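Local coordinates for flagellar hook-associated protein 3 (Bacillus cereus, PDB 5ZIY), which probably forms part of the junction between flagellar hook and filament, as a hook-associated protein with a likely part in flagellar assembly, at residues E75-Q78 against I79-V83; Q82-Y85 against L86-K90; I14-S17 against L18-E22. All blocks are in the same frame, centred on the assembly; numbering follows the deposited sequence.

Contact 1: residues E75-Q78 against I79-V83; sequences EIDQ and ILKQV
D77 and K81, one turn apart on helix 67-87, are joined by a salt bridge in which OD2 of D77 lies 3.1 Å from NZ of K81. As a hydrogen bond this link is weak. Two torsion choices bring the charges together. The carboxylate of D77 is sent off with CG opposite the backbone N (chi1 -171°), while the lysine chain is extended as far as CE, with the bend at the last torsion (chi4 -40°) turning NZ back to the aspartate. OD2 also lies 3.2 Å from CE of K81, so the ammonium is approached from beside its last methylene. Nearer the backbone, CG of K81 passes 3.3 Å from the carbonyl O of D77, the same oxygen that accepts the amide N of K81 at 3.1 Å.

On another side of the helix, E75 and I79 cross at an angle, and their contact is looser: OE1 of E75 comes 4.1 Å from CG1 of I79. A bend at chi2 of E75 carries OE1 across toward the isoleucine, and OE2 makes a long, weak ion pair with R51. I79 packs on S48 and R51 of helix 8-60, whereas L80 meets I144 of helix 137-155. I76, resting on A52 and S151, touches both.

Four successive i to i+4 bonds, I79 to E75 through Q82 to Q78, show a regular backbone; the shortest joins N of L80 to O of I76 at 2.8 Å. The helix thus divides its chemistry by face: branched aliphatic groups fill the seams with its two neighbours, and the D77-K81 charges probably neutralise each other along a more exposed edge.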
ATOM      1  N   GLU A  75       6.725 -22.790  -2.560  1.00 42.07           N
ATOM      2  CA  GLU A  75       7.209 -21.520  -2.016  1.00 41.33           C
ATOM      3  C   GLU A  75       6.415 -20.337  -2.568  1.00 37.59           C
ATOM      4  O   GLU A  75       6.169 -19.371  -1.850  1.00 36.86           O
ATOM      5  CB  GLU A  75       8.694 -21.334  -2.294  1.00 43.53           C
ATOM      6  CG  GLU A  75       9.537 -21.137  -1.039  1.00 47.82           C
ATOM      7  CD  GLU A  75       9.930 -19.711  -0.808  1.00 51.23           C
ATOM      8  OE1 GLU A  75       9.044 -18.925  -0.396  1.00 51.55           O
ATOM      9  OE2 GLU A  75      11.136 -19.388  -1.020  1.00 54.98           O
ATOM     10  N   ILE A  76       6.008 -20.419  -3.826  1.00 35.42           N
ATOM     11  CA  ILE A  76       5.132 -19.419  -4.401  1.00 34.21           C
ATOM     12  C   ILE A  76       3.812 -19.322  -3.590  1.00 32.86           C
ATOM     13  O   ILE A  76       3.220 -18.267  -3.490  1.00 30.70           O
ATOM     14  CB  ILE A  76       4.813 -19.733  -5.864  1.00 34.44           C
ATOM     15  CG1 ILE A  76       6.046 -19.549  -6.753  1.00 36.51           C
ATOM     16  CG2 ILE A  76       3.702 -18.838  -6.365  1.00 33.79           C
ATOM     17  CD1 ILE A  76       6.099 -18.215  -7.425  1.00 37.98           C
ATOM     18  N   ASP A  77       3.375 -20.452  -3.036  1.00 33.97           N
ATOM     19  CA  ASP A  77       2.224 -20.516  -2.131  1.00 34.01           C
ATOM     20  C   ASP A  77       2.451 -19.770  -0.811  1.00 32.53           C
ATOM     21  O   ASP A  77       1.527 -19.134  -0.296  1.00 30.90           O
ATOM     22  CB  ASP A  77       1.853 -21.978  -1.869  1.00 36.16           C
ATOM     23  CG  ASP A  77       0.546 -22.133  -1.132  1.00 39.01           C
ATOM     24  OD1 ASP A  77      -0.517 -21.910  -1.746  1.00 39.52           O
ATOM     25  OD2 ASP A  77       0.604 -22.511   0.068  1.00 44.22           O
ATOM     26  N   GLN A  78       3.650 -19.848  -0.261  1.00 32.66           N
ATOM     27  CA  GLN A  78       3.982 -19.046   0.915  1.00 33.19           C
ATOM     28  C   GLN A  78       3.886 -17.547   0.557  1.00 30.46           C
ATOM     29  O   GLN A  78       3.380 -16.729   1.330  1.00 29.55           O
ATOM     30  CB  GLN A  78       5.403 -19.328   1.429  1.00 35.12           C
ATOM     31  CG  GLN A  78       5.701 -20.750   1.946  1.00 40.51           C
ATOM     32  CD  GLN A  78       7.144 -20.895   2.512  1.00 46.63           C
ATOM     33  OE1 GLN A  78       8.002 -21.533   1.892  1.00 51.54           O
ATOM     34  NE2 GLN A  78       7.408 -20.287   3.687  1.00 47.86           N
ATOM     35  N   ILE A  79       4.400 -17.208  -0.619  1.00 28.91           N
ATOM     36  CA  ILE A  79       4.394 -15.842  -1.101  1.00 26.54           C
ATOM     37  C   ILE A  79       2.958 -15.372  -1.304  1.00 23.97           C
ATOM     38  O   ILE A  79       2.610 -14.240  -0.966  1.00 23.54           O
ATOM     39  CB  ILE A  79       5.282 -15.725  -2.378  1.00 26.73           C
ATOM     40  CG1 ILE A  79       6.766 -15.857  -1.971  1.00 28.78           C
ATOM     41  CG2 ILE A  79       5.127 -14.393  -3.080  1.00 24.84           C
ATOM     42  CD1 ILE A  79       7.758 -15.925  -3.172  1.00 28.52           C
ATOM     43  N   LEU A  80       2.111 -16.237  -1.828  1.00 22.33           N
ATOM     44  CA  LEU A  80       0.719 -15.878  -1.996  1.00 21.86           C
ATOM     45  C   LEU A  80       0.109 -15.510  -0.616  1.00 21.42           C
ATOM     46  O   LEU A  80      -0.564 -14.482  -0.464  1.00 19.39           O
ATOM     47  CB  LEU A  80      -0.059 -17.020  -2.658  1.00 22.20           C
ATOM     48  CG  LEU A  80      -1.575 -16.909  -2.556  1.00 23.69           C
ATOM     49  CD1 LEU A  80      -2.079 -15.790  -3.405  1.00 21.48           C
ATOM     50  CD2 LEU A  80      -2.221 -18.219  -3.000  1.00 27.89           C
ATOM     51  N   LYS A  81       0.371 -16.343   0.382  1.00 22.77           N
ATOM     52  CA  LYS A  81      -0.126 -16.076   1.730  1.00 24.18           C
ATOM     53  C   LYS A  81       0.423 -14.756   2.293  1.00 22.52           C
ATOM     54  O   LYS A  81      -0.294 -13.999   2.897  1.00 20.68           O
ATOM     55  CB  LYS A  81       0.180 -17.260   2.660  1.00 26.81           C
ATOM     56  CG  LYS A  81      -0.556 -18.552   2.255  1.00 29.95           C
ATOM     57  CD  LYS A  81      -0.295 -19.678   3.296  1.00 37.85           C
ATOM     58  CE  LYS A  81      -0.449 -21.118   2.736  1.00 41.01           C
ATOM     59  NZ  LYS A  81      -1.606 -21.290   1.795  1.00 40.64           N
ATOM     60  N   GLN A  82       1.687 -14.454   2.039  1.00 23.34           N
ATOM     61  CA  GLN A  82       2.286 -13.247   2.597  1.00 22.86           C
ATOM     62  C   GLN A  82       1.641 -12.036   1.932  1.00 21.53           C
ATOM     63  O   GLN A  82       1.342 -11.035   2.593  1.00 19.27           O
ATOM     64  CB  GLN A  82       3.794 -13.264   2.349  1.00 25.40           C
ATOM     65  CG  GLN A  82       4.540 -11.956   2.600  1.00 27.55           C
ATOM     66  CD  GLN A  82       4.703 -11.648   4.081  1.00 33.06           C
ATOM     67  OE1 GLN A  82       4.015 -12.222   4.938  1.00 35.37           O
ATOM     68  NE2 GLN A  82       5.648 -10.747   4.396  1.00 36.72           N
ATOM     69  N   VAL A  83       1.390 -12.134   0.615  1.00 20.31           N
ATOM     70  CA  VAL A  83       0.825 -11.004  -0.120  1.00 19.13           C
ATOM     71  C   VAL A  83      -0.623 -10.747   0.268  1.00 18.53           C
ATOM     72  O   VAL A  83      -1.051  -9.594   0.326  1.00 18.14           O
ATOM     73  CB  VAL A  83       0.941 -11.200  -1.664  1.00 19.52           C
ATOM     74  CG1 VAL A  83       0.191 -10.116  -2.412  1.00 17.80           C
ATOM     75  CG2 VAL A  83       2.423 -11.198  -2.060  1.00 18.38           C
TER

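Contact 2: residues Q82-Y85 against L86-K90; sequences QVVY and LANTK
The amide N of N88 is shared by two carbonyl oxygens at the C-terminal end of helix 67-87: it lies 3.1 Å from O of V84, with an N-H...O angle of 137°, and makes a weaker bond to O of Y85. The split marks where the helix gives out, since N88 is the first residue to leave helical backbone angles. One step earlier the pattern is still that of a regular alpha-helix, with N of A87 2.8 Å from O of V83.

A second shared atom follows. O of L86 accepts OG1 of T89 at 2.8 Å and N of T89 at 3.2 Å, both donors arriving from the same face of the carbonyl plane. The hydroxyl can join the amide because OG1 sits beside the backbone N of its own residue (chi1 -59°).

The side chains of V84 and N88 lie side by side, CG1 of V84 being 3.7 Å from ND2 of N88, while OD1 of N88 is hydrogen-bonded to N of F107 and thereby ties the helix end to the loop around F107, beyond the 90-95 hairpin. L86 crosses the chain of Q82, CD1 to CG at 4.2 Å, and its CD2 meets CD2 of the Y85 ring at 4.2 Å. L86 itself packs on V45 of helix 8-60, and V84 and A87 pack on I144 and L140 of helix 137-155.

As the last carbonyls lose their i+4 amide donors, the helix is finished by a divided N88 amide and a doubly used L86 carbonyl. The exit toward strand 90-91 is therefore probably steered by polar bonds, while apolar packing holds the preceding turn between its neighbours.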
ATOM      1  N   GLN A  82       1.687 -14.454   2.039  1.00 23.34           N
ATOM      2  CA  GLN A  82       2.286 -13.247   2.597  1.00 22.86           C
ATOM      3  C   GLN A  82       1.641 -12.036   1.932  1.00 21.53           C
ATOM      4  O   GLN A  82       1.342 -11.035   2.593  1.00 19.27           O
ATOM      5  CB  GLN A  82       3.794 -13.264   2.349  1.00 25.40           C
ATOM      6  CG  GLN A  82       4.540 -11.956   2.600  1.00 27.55           C
ATOM      7  CD  GLN A  82       4.703 -11.648   4.081  1.00 33.06           C
ATOM      8  OE1 GLN A  82       4.015 -12.222   4.938  1.00 35.37           O
ATOM      9  NE2 GLN A  82       5.648 -10.747   4.396  1.00 36.72           N
ATOM     10  N   VAL A  83       1.390 -12.134   0.615  1.00 20.31           N
ATOM     11  CA  VAL A  83       0.825 -11.004  -0.120  1.00 19.13           C
ATOM     12  C   VAL A  83      -0.623 -10.747   0.268  1.00 18.53           C
ATOM     13  O   VAL A  83      -1.051  -9.594   0.326  1.00 18.14           O
ATOM     14  CB  VAL A  83       0.941 -11.200  -1.664  1.00 19.52           C
ATOM     15  CG1 VAL A  83       0.191 -10.116  -2.412  1.00 17.80           C
ATOM     16  CG2 VAL A  83       2.423 -11.198  -2.060  1.00 18.38           C
ATOM     17  N   VAL A  84      -1.386 -11.816   0.498  1.00 18.71           N
ATOM     18  CA  VAL A  84      -2.737 -11.678   1.017  1.00 17.94           C
ATOM     19  C   VAL A  84      -2.706 -11.001   2.428  1.00 18.59           C
ATOM     20  O   VAL A  84      -3.464 -10.100   2.678  1.00 18.26           O
ATOM     21  CB  VAL A  84      -3.485 -13.020   1.061  1.00 18.36           C
ATOM     22  CG1 VAL A  84      -4.826 -12.860   1.774  1.00 18.81           C
ATOM     23  CG2 VAL A  84      -3.762 -13.537  -0.318  1.00 18.78           C
ATOM     24  N   TYR A  85      -1.818 -11.430   3.313  1.00 19.83           N
ATOM     25  CA  TYR A  85      -1.613 -10.757   4.609  1.00 21.53           C
ATOM     26  C   TYR A  85      -1.354  -9.264   4.426  1.00 19.49           C
ATOM     27  O   TYR A  85      -2.033  -8.445   5.031  1.00 18.91           O
ATOM     28  CB  TYR A  85      -0.481 -11.450   5.365  1.00 24.33           C
ATOM     29  CG  TYR A  85       0.221 -10.716   6.499  1.00 29.87           C
ATOM     30  CD1 TYR A  85      -0.345 -10.596   7.785  1.00 34.50           C
ATOM     31  CD2 TYR A  85       1.519 -10.233   6.316  1.00 35.16           C
ATOM     32  CE1 TYR A  85       0.367  -9.951   8.837  1.00 36.97           C
ATOM     33  CE2 TYR A  85       2.223  -9.603   7.344  1.00 37.53           C
ATOM     34  CZ  TYR A  85       1.654  -9.450   8.587  1.00 40.17           C
ATOM     35  OH  TYR A  85       2.450  -8.802   9.557  1.00 45.88           O
ATOM     36  N   LEU A  86      -0.450  -8.931   3.509  1.00 17.89           N
ATOM     37  CA  LEU A  86      -0.072  -7.569   3.238  1.00 16.51           C
ATOM     38  C   LEU A  86      -1.240  -6.787   2.620  1.00 15.13           C
ATOM     39  O   LEU A  86      -1.456  -5.638   2.938  1.00 15.75           O
ATOM     40  CB  LEU A  86       1.205  -7.484   2.342  1.00 16.47           C
ATOM     41  CG  LEU A  86       2.573  -7.950   2.842  1.00 18.81           C
ATOM     42  CD1 LEU A  86       3.611  -8.010   1.662  1.00 20.89           C
ATOM     43  CD2 LEU A  86       3.205  -7.092   4.024  1.00 18.49           C
ATOM     44  N   ALA A  87      -2.020  -7.390   1.756  1.00 14.96           N
ATOM     45  CA  ALA A  87      -3.149  -6.712   1.164  1.00 14.35           C
ATOM     46  C   ALA A  87      -4.246  -6.382   2.185  1.00 14.48           C
ATOM     47  O   ALA A  87      -5.029  -5.423   1.996  1.00 15.18           O
ATOM     48  CB  ALA A  87      -3.702  -7.560  -0.053  1.00 14.58           C
ATOM     49  N   ASN A  88      -4.288  -7.143   3.283  1.00 15.22           N
ATOM     50  CA  ASN A  88      -5.229  -6.957   4.347  1.00 15.73           C
ATOM     51  C   ASN A  88      -4.691  -6.094   5.502  1.00 16.19           C
ATOM     52  O   ASN A  88      -5.271  -6.131   6.566  1.00 16.69           O
ATOM     53  CB  ASN A  88      -5.693  -8.345   4.892  1.00 17.07           C
ATOM     54  CG  ASN A  88      -6.581  -9.075   3.913  1.00 17.56           C
ATOM     55  OD1 ASN A  88      -7.293  -8.435   3.145  1.00 18.83           O
ATOM     56  ND2 ASN A  88      -6.540 -10.412   3.923  1.00 18.25           N
ATOM     57  N   THR A  89      -3.632  -5.302   5.281  1.00 15.87           N
ATOM     58  CA  THR A  89      -3.122  -4.372   6.284  1.00 16.42           C
ATOM     59  C   THR A  89      -4.169  -3.336   6.740  1.00 16.90           C
ATOM     60  O   THR A  89      -4.890  -2.751   5.939  1.00 15.22           O
ATOM     61  CB  THR A  89      -1.797  -3.683   5.809  1.00 17.05           C
ATOM     62  OG1 THR A  89      -0.829  -4.698   5.543  1.00 16.51           O
ATOM     63  CG2 THR A  89      -1.232  -2.726   6.871  1.00 17.05           C
ATOM     64  N   LYS A  90      -4.283  -3.201   8.060  1.00 18.07           N
ATOM     65  CA  LYS A  90      -5.288  -2.355   8.710  1.00 19.29           C
ATOM     66  C   LYS A  90      -4.635  -1.370   9.677  1.00 20.07           C
ATOM     67  O   LYS A  90      -3.778  -1.740  10.427  1.00 21.44           O
ATOM     68  CB  LYS A  90      -6.246  -3.247   9.463  1.00 20.53           C
ATOM     69  CG  LYS A  90      -7.316  -2.565  10.291  1.00 22.45           C
ATOM     70  CD  LYS A  90      -8.229  -3.661  10.920  1.00 24.15           C
ATOM     71  CE  LYS A  90      -9.379  -3.090  11.739  1.00 26.08           C
ATOM     72  NZ  LYS A  90      -9.852  -4.088  12.742  1.00 25.32           N
TER

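Contact 3: residues I14-S17 against L18-E22; sequences IQHS and LANME. With ZN (zinc ion), chain F.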
ATOM      1  N   ILE A  14      -1.359  35.729  17.411  1.00 40.00           N
ATOM      2  CA  ILE A  14      -0.292  34.742  17.585  1.00 39.85           C
ATOM      3  C   ILE A  14      -0.838  33.421  18.152  1.00 37.22           C
ATOM      4  O   ILE A  14      -0.458  32.341  17.695  1.00 36.29           O
ATOM      5  CB  ILE A  14       0.844  35.328  18.506  1.00 42.82           C
ATOM      6  CG1 ILE A  14       1.580  36.479  17.787  1.00 46.85           C
ATOM      7  CG2 ILE A  14       1.827  34.256  18.914  1.00 42.33           C
ATOM      8  CD1 ILE A  14       2.837  37.021  18.512  1.00 51.99           C
ATOM      9  N   GLN A  15      -1.749  33.493  19.123  1.00 37.42           N
ATOM     10  CA  GLN A  15      -2.356  32.268  19.675  1.00 36.10           C
ATOM     11  C   GLN A  15      -3.267  31.588  18.673  1.00 33.22           C
ATOM     12  O   GLN A  15      -3.265  30.388  18.557  1.00 31.24           O
ATOM     13  CB  GLN A  15      -3.138  32.532  20.963  1.00 37.38           C
ATOM     14  CG  GLN A  15      -2.300  33.111  22.106  1.00 42.83           C
ATOM     15  CD  GLN A  15      -1.039  32.302  22.429  1.00 46.66           C
ATOM     16  OE1 GLN A  15      -1.037  31.067  22.397  1.00 47.59           O
ATOM     17  NE2 GLN A  15       0.040  33.009  22.748  1.00 50.07           N
ATOM     18  N   HIS A  16      -4.070  32.356  17.962  1.00 33.71           N
ATOM     19  CA  HIS A  16      -4.888  31.758  16.929  1.00 32.58           C
ATOM     20  C   HIS A  16      -4.016  30.995  15.947  1.00 30.83           C
ATOM     21  O   HIS A  16      -4.328  29.853  15.621  1.00 29.95           O
ATOM     22  CB  HIS A  16      -5.701  32.802  16.171  1.00 34.04           C
ATOM     23  CG  HIS A  16      -6.505  32.217  15.066  1.00 36.46           C
ATOM     24  ND1 HIS A  16      -7.655  31.493  15.291  1.00 37.91           N
ATOM     25  CD2 HIS A  16      -6.309  32.211  13.727  1.00 39.71           C
ATOM     26  CE1 HIS A  16      -8.146  31.089  14.138  1.00 40.44           C
ATOM     27  NE2 HIS A  16      -7.353  31.517  13.171  1.00 41.45           N
ATOM     28  N   SER A  17      -2.945  31.618  15.460  1.00 31.97           N
ATOM     29  CA  SER A  17      -2.100  30.968  14.461  1.00 31.79           C
ATOM     30  C   SER A  17      -1.434  29.751  15.093  1.00 30.11           C
ATOM     31  O   SER A  17      -1.426  28.682  14.517  1.00 28.69           O
ATOM     32  CB  SER A  17      -1.047  31.913  13.906  1.00 34.67           C
ATOM     33  OG  SER A  17      -1.574  33.203  13.605  1.00 37.38           O
ATOM     34  N   LEU A  18      -0.914  29.900  16.308  1.00 31.10           N
ATOM     35  CA  LEU A  18      -0.268  28.774  16.981  1.00 30.98           C
ATOM     36  C   LEU A  18      -1.208  27.587  17.151  1.00 28.58           C
ATOM     37  O   LEU A  18      -0.770  26.468  17.003  1.00 27.19           O
ATOM     38  CB  LEU A  18       0.349  29.170  18.340  1.00 33.60           C
ATOM     39  CG  LEU A  18       1.653  29.972  18.305  1.00 36.78           C
ATOM     40  CD1 LEU A  18       1.955  30.504  19.675  1.00 39.41           C
ATOM     41  CD2 LEU A  18       2.805  29.111  17.794  1.00 40.17           C
ATOM     42  N   ALA A  19      -2.496  27.813  17.411  1.00 28.87           N
ATOM     43  CA  ALA A  19      -3.432  26.676  17.514  1.00 27.89           C
ATOM     44  C   ALA A  19      -3.687  25.978  16.161  1.00 27.40           C
ATOM     45  O   ALA A  19      -3.911  24.739  16.087  1.00 27.43           O
ATOM     46  CB  ALA A  19      -4.746  27.129  18.123  1.00 28.87           C
ATOM     47  N   ASN A  20      -3.721  26.754  15.085  1.00 27.08           N
ATOM     48  CA  ASN A  20      -3.817  26.142  13.751  1.00 25.98           C
ATOM     49  C   ASN A  20      -2.571  25.296  13.451  1.00 24.84           C
ATOM     50  O   ASN A  20      -2.681  24.194  12.921  1.00 23.02           O
ATOM     51  CB  ASN A  20      -4.000  27.200  12.686  1.00 26.98           C
ATOM     52  CG  ASN A  20      -5.466  27.645  12.555  1.00 31.11           C
ATOM     53  OD1 ASN A  20      -5.751  28.821  12.289  1.00 36.29           O
ATOM     54  ND2 ASN A  20      -6.392  26.691  12.685  1.00 29.94           N
ATOM     55  N   MET A  21      -1.404  25.801  13.847  1.00 25.43           N
ATOM     56  CA  MET A  21      -0.149  25.116  13.607  1.00 26.77           C
ATOM     57  C   MET A  21      -0.033  23.819  14.371  1.00 24.99           C
ATOM     58  O   MET A  21       0.422  22.834  13.820  1.00 24.35           O
ATOM     59  CB  MET A  21       1.029  26.007  13.984  1.00 30.14           C
ATOM     60  CG  MET A  21       1.088  27.209  13.084  1.00 36.15           C
ATOM     61  SD  MET A  21       2.644  28.044  13.183  1.00 47.15           S
ATOM     62  CE  MET A  21       2.375  29.271  11.881  1.00 49.67           C
ATOM     63  N   GLU A  22      -0.424  23.830  15.632  1.00 25.34           N
ATOM     64  CA  GLU A  22      -0.514  22.597  16.425  1.00 26.63           C
ATOM     65  C   GLU A  22      -1.396  21.523  15.769  1.00 24.80           C
ATOM     66  O   GLU A  22      -1.028  20.339  15.729  1.00 26.15           O
ATOM     67  CB  GLU A  22      -1.072  22.877  17.820  1.00 27.74           C
TER
HETATM   68 ZN    ZN F 304      -8.958  31.577  17.093  1.00 55.95          ZN
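The outer part of the long helix 8-60, in the N-terminal helical region of the flagellin family, carries a surface zinc site at this contact. H16 binds the zinc ion through ND1 at 2.2 Å. Its ring projects from the helix with CG opposite the backbone N (chi1 178°), and the rotation about the next bond (chi2 75°) places ND1 at the metal. NE2 comes 3.3 Å from OD1 of N20, but OD1 approaches the ring obliquely and the angle is too poor for a hydrogen bond. The ring and amide planes stand 83° apart. ND2 of N20 makes a weak hydrogen bond to OD1 of N125.

On another side the contact is apolar. I14 and L18 run alongside each other with their ends in the same direction, CG2 of I14 lying 3.8 Å from CD1 of L18. Q15 crosses L18 more distantly, through OE1. L18 also touches N201 and L204 of helix 162-204, and M21 touches Q200 and L204, so this face joins the two long helices near the ends of the modelled chain.

S17 directs OG back to O of A13, one turn earlier, as a helical serine can when its hydroxyl lies beside its own backbone N. The main-chain bonds are those of an unbroken alpha-helix: N of L18 is 2.8 Å from O of I14, and N of M21 is 3.0 Å from O of S17. That last oxygen is additionally brushed by the methionine side chain, CG of M21 lying 3.2 Å from O of S17.

In the fold
Followed from the N terminus, contact 3 comes first, on helix 8-60, where that helix meets helix 162-204. Contacts 1 and 2 come later, overlapping on helix 67-87. All three are steps between adjoining turns, so none closes a loop and none crosses another. Contacts 1 and 2 share Q82 and V83, with centres about 11 Å apart, and lead along one helix to its end before strand 90-91. Both lie between helices 8-60 and 137-155. Contact 3 is remote, its centre about 49 Å from that of contact 1, on the opposite side of the chain's centre. Helix 8-60 thus spans the distance, meeting different partners along its length.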